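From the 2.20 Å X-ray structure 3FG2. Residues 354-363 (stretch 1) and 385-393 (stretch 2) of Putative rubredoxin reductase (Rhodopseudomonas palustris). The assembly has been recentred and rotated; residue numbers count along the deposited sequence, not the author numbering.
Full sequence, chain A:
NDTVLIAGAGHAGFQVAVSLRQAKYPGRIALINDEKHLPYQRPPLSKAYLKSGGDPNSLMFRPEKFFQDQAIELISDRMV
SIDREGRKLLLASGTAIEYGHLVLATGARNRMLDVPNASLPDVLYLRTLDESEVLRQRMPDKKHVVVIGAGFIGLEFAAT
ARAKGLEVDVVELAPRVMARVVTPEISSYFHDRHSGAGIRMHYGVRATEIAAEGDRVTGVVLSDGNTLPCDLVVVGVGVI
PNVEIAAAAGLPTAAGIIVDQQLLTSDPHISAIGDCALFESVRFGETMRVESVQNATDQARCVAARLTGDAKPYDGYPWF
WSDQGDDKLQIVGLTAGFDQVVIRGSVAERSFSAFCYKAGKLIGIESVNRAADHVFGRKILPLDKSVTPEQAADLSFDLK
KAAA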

# COMPACT_ATOMS: atom_id res chain seq x y z
N ALA A 354 -5.42 -3.75 20.09
CA ALA A 354 -5.14 -5.17 20.25
C ALA A 354 -3.62 -5.27 20.36
O ALA A 354 -2.89 -5.01 19.40
CB ALA A 354 -5.63 -5.94 19.04
N PHE A 355 -3.14 -5.60 21.56
CA PHE A 355 -1.71 -5.75 21.77
C PHE A 355 -1.38 -7.18 21.39
O PHE A 355 -1.81 -8.13 22.04
CB PHE A 355 -1.34 -5.46 23.23
CG PHE A 355 -1.27 -4.00 23.55
CD1 PHE A 355 -2.35 -3.16 23.30
CD2 PHE A 355 -0.12 -3.46 24.11
CE1 PHE A 355 -2.28 -1.80 23.59
CE2 PHE A 355 -0.04 -2.10 24.42
CZ PHE A 355 -1.13 -1.27 24.15
N CYS A 356 -0.63 -7.34 20.31
CA CYS A 356 -0.29 -8.66 19.83
C CYS A 356 1.08 -9.11 20.31
O CYS A 356 2.06 -8.37 20.19
CB CYS A 356 -0.33 -8.67 18.31
SG CYS A 356 -1.82 -7.91 17.67
N TYR A 357 1.12 -10.33 20.83
CA TYR A 357 2.35 -10.91 21.34
C TYR A 357 2.71 -12.22 20.65
O TYR A 357 1.87 -12.90 20.05
CB TYR A 357 2.23 -11.20 22.83
CG TYR A 357 2.05 -9.99 23.69
CD1 TYR A 357 0.84 -9.30 23.71
CD2 TYR A 357 3.08 -9.54 24.52
CE1 TYR A 357 0.65 -8.20 24.53
CE2 TYR A 357 2.91 -8.43 25.34
CZ TYR A 357 1.69 -7.77 25.34
OH TYR A 357 1.52 -6.68 26.17
N LYS A 358 3.99 -12.58 20.77
CA LYS A 358 4.51 -13.83 20.24
C LYS A 358 5.63 -14.23 21.20
O LYS A 358 6.60 -13.49 21.37
CB LYS A 358 5.07 -13.66 18.83
CG LYS A 358 5.59 -14.96 18.25
CD LYS A 358 6.00 -14.82 16.79
CE LYS A 358 7.19 -13.90 16.63
NZ LYS A 358 7.63 -13.83 15.20
N ALA A 359 5.48 -15.38 21.84
CA ALA A 359 6.48 -15.87 22.79
C ALA A 359 6.72 -14.87 23.92
O ALA A 359 7.86 -14.66 24.33
CB ALA A 359 7.79 -16.16 22.07
N GLY A 360 5.65 -14.25 24.41
CA GLY A 360 5.76 -13.30 25.51
C GLY A 360 6.23 -11.89 25.20
O GLY A 360 6.32 -11.06 26.11
N LYS A 361 6.53 -11.60 23.94
CA LYS A 361 7.02 -10.28 23.56
C LYS A 361 6.06 -9.54 22.63
O LYS A 361 5.51 -10.11 21.68
CB LYS A 361 8.38 -10.44 22.88
CG LYS A 361 9.10 -9.14 22.55
CD LYS A 361 10.51 -9.42 22.04
CE LYS A 361 11.31 -8.15 21.79
NZ LYS A 361 10.77 -7.37 20.65
N LEU A 362 5.85 -8.26 22.91
CA LEU A 362 4.96 -7.43 22.11
C LEU A 362 5.54 -7.33 20.71
O LEU A 362 6.68 -6.89 20.55
CB LEU A 362 4.83 -6.04 22.74
CG LEU A 362 3.72 -5.08 22.27
CD1 LEU A 362 3.90 -4.72 20.82
CD2 LEU A 362 2.39 -5.74 22.48
N ILE A 363 4.78 -7.73 19.70
CA ILE A 363 5.26 -7.66 18.33
C ILE A 363 4.53 -6.60 17.53
O ILE A 363 5.00 -6.17 16.48
CB ILE A 363 5.12 -9.01 17.61
CG1 ILE A 363 3.69 -9.53 17.75
CG2 ILE A 363 6.11 -10.02 18.18
CD1 ILE A 363 3.36 -10.66 16.78
N LYS A 385 11.64 -2.91 22.93
CA LYS A 385 11.20 -3.04 24.32
C LYS A 385 9.79 -3.59 24.32
O LYS A 385 9.12 -3.61 23.29
CB LYS A 385 11.21 -1.68 25.03
CG LYS A 385 12.56 -0.99 25.02
CD LYS A 385 12.75 -0.04 26.22
CE LYS A 385 11.66 1.03 26.31
NZ LYS A 385 11.93 1.99 27.42
N SER A 386 9.32 -4.04 25.48
CA SER A 386 8.00 -4.62 25.53
C SER A 386 7.24 -4.23 26.78
O SER A 386 7.77 -3.57 27.68
CB SER A 386 8.11 -6.14 25.45
OG SER A 386 6.84 -6.77 25.34
N VAL A 387 5.98 -4.64 26.83
CA VAL A 387 5.11 -4.41 27.97
C VAL A 387 4.37 -5.73 28.12
O VAL A 387 4.00 -6.34 27.12
CB VAL A 387 4.12 -3.26 27.71
CG1 VAL A 387 2.87 -3.43 28.53
CG2 VAL A 387 4.78 -1.93 28.09
N THR A 388 4.15 -6.17 29.35
CA THR A 388 3.48 -7.45 29.55
C THR A 388 2.01 -7.37 29.17
O THR A 388 1.42 -6.29 29.16
CB THR A 388 3.57 -7.92 31.01
OG1 THR A 388 2.64 -7.18 31.82
CG2 THR A 388 5.00 -7.72 31.54
N PRO A 389 1.40 -8.52 28.84
CA PRO A 389 -0.02 -8.61 28.45
C PRO A 389 -0.88 -8.10 29.59
O PRO A 389 -1.95 -7.52 29.38
CB PRO A 389 -0.22 -10.11 28.23
CG PRO A 389 1.14 -10.57 27.77
CD PRO A 389 2.06 -9.83 28.71
N GLU A 390 -0.41 -8.33 30.81
CA GLU A 390 -1.11 -7.90 32.01
C GLU A 390 -1.13 -6.37 32.07
O GLU A 390 -2.15 -5.76 32.38
CB GLU A 390 -0.42 -8.45 33.26
CG GLU A 390 -0.40 -9.99 33.38
CD GLU A 390 0.49 -10.69 32.35
OE1 GLU A 390 1.67 -10.29 32.19
OE2 GLU A 390 0.02 -11.65 31.71
N GLN A 391 0.00 -5.76 31.76
CA GLN A 391 0.11 -4.31 31.78
C GLN A 391 -0.70 -3.65 30.66
O GLN A 391 -1.31 -2.60 30.85
CB GLN A 391 1.58 -3.91 31.66
CG GLN A 391 2.42 -4.33 32.85
CD GLN A 391 3.90 -4.09 32.64
OE1 GLN A 391 4.66 -3.98 33.60
NE2 GLN A 391 4.33 -4.01 31.38
N ALA A 392 -0.69 -4.27 29.49
CA ALA A 392 -1.40 -3.76 28.33
C ALA A 392 -2.89 -3.61 28.59
O ALA A 392 -3.51 -2.65 28.16
CB ALA A 392 -1.18 -4.67 27.13
N ALA A 393 -3.46 -4.57 29.31
CA ALA A 393 -4.88 -4.55 29.60
C ALA A 393 -5.24 -3.60 30.72
O ALA A 393 -6.38 -3.15 30.81
CB ALA A 393 -5.36 -5.96 29.94
O HOH W 1 6.76 -8.75 27.67
O HOH W 2 8.86 -6.14 21.95

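Residues 354-363 form a β-hairpin, closed by a type I' turn from Lys-358 to Lys-361, and one side of it packs against a loop and the start of a helix in residues 385-393. Strand 354-358 and the helix that begins at Pro-389 run nearly antiparallel (174°), their axes 9.5 Å apart at closest approach, and the contact buries 375 Å² in total.

Two direct hydrogen bonds join the stretches. Tyr-357 donates from OH to Val-387 O (2.7 Å), so the phenol reaches across to satisfy a carbonyl of the loop just before the helix. In the other, Leu-362 N donates to Ser-386 OG (3.0 Å) with a nearly straight N-H...O angle of 166°; the short serine side chain, pointing toward the hairpin, brings its hydroxyl to the strand backbone.

The apolar contacts rest on two aromatic rings. Phe-355 and Tyr-357, alternate residues of one strand, both point toward the second stretch with chi1 in the m well. Ala-392 CB lies over a face of the Phe-355 ring, 3.9 Å from its centroid, and the closest pair, Ala-392 CB and Phe-355 CD2, is 3.4 Å apart; alanine offers a methyl with nothing beyond it to fill the space over the ring. Pro-389 CG sits almost squarely over a face of the Tyr-357 ring, 3.7 Å from the centroid and 13° off the normal. Tyrosine thus combines a CH-pi contact through its ring with a polar one through its hydroxyl, and is itself buried.

Water extends the polar contacts. One molecule donates to Gly-360 O (2.8 Å) and hydrogen-bonds Ser-386 OG (3.1 Å). A second accepts from Lys-361 NZ (2.6 Å) and donates to Leu-362 O (2.7 Å) and Lys-385 O (2.9 Å).

Within the second stretch, Thr-388 caps the helix, its OG1 accepting from Gln-391 N (3.0 Å).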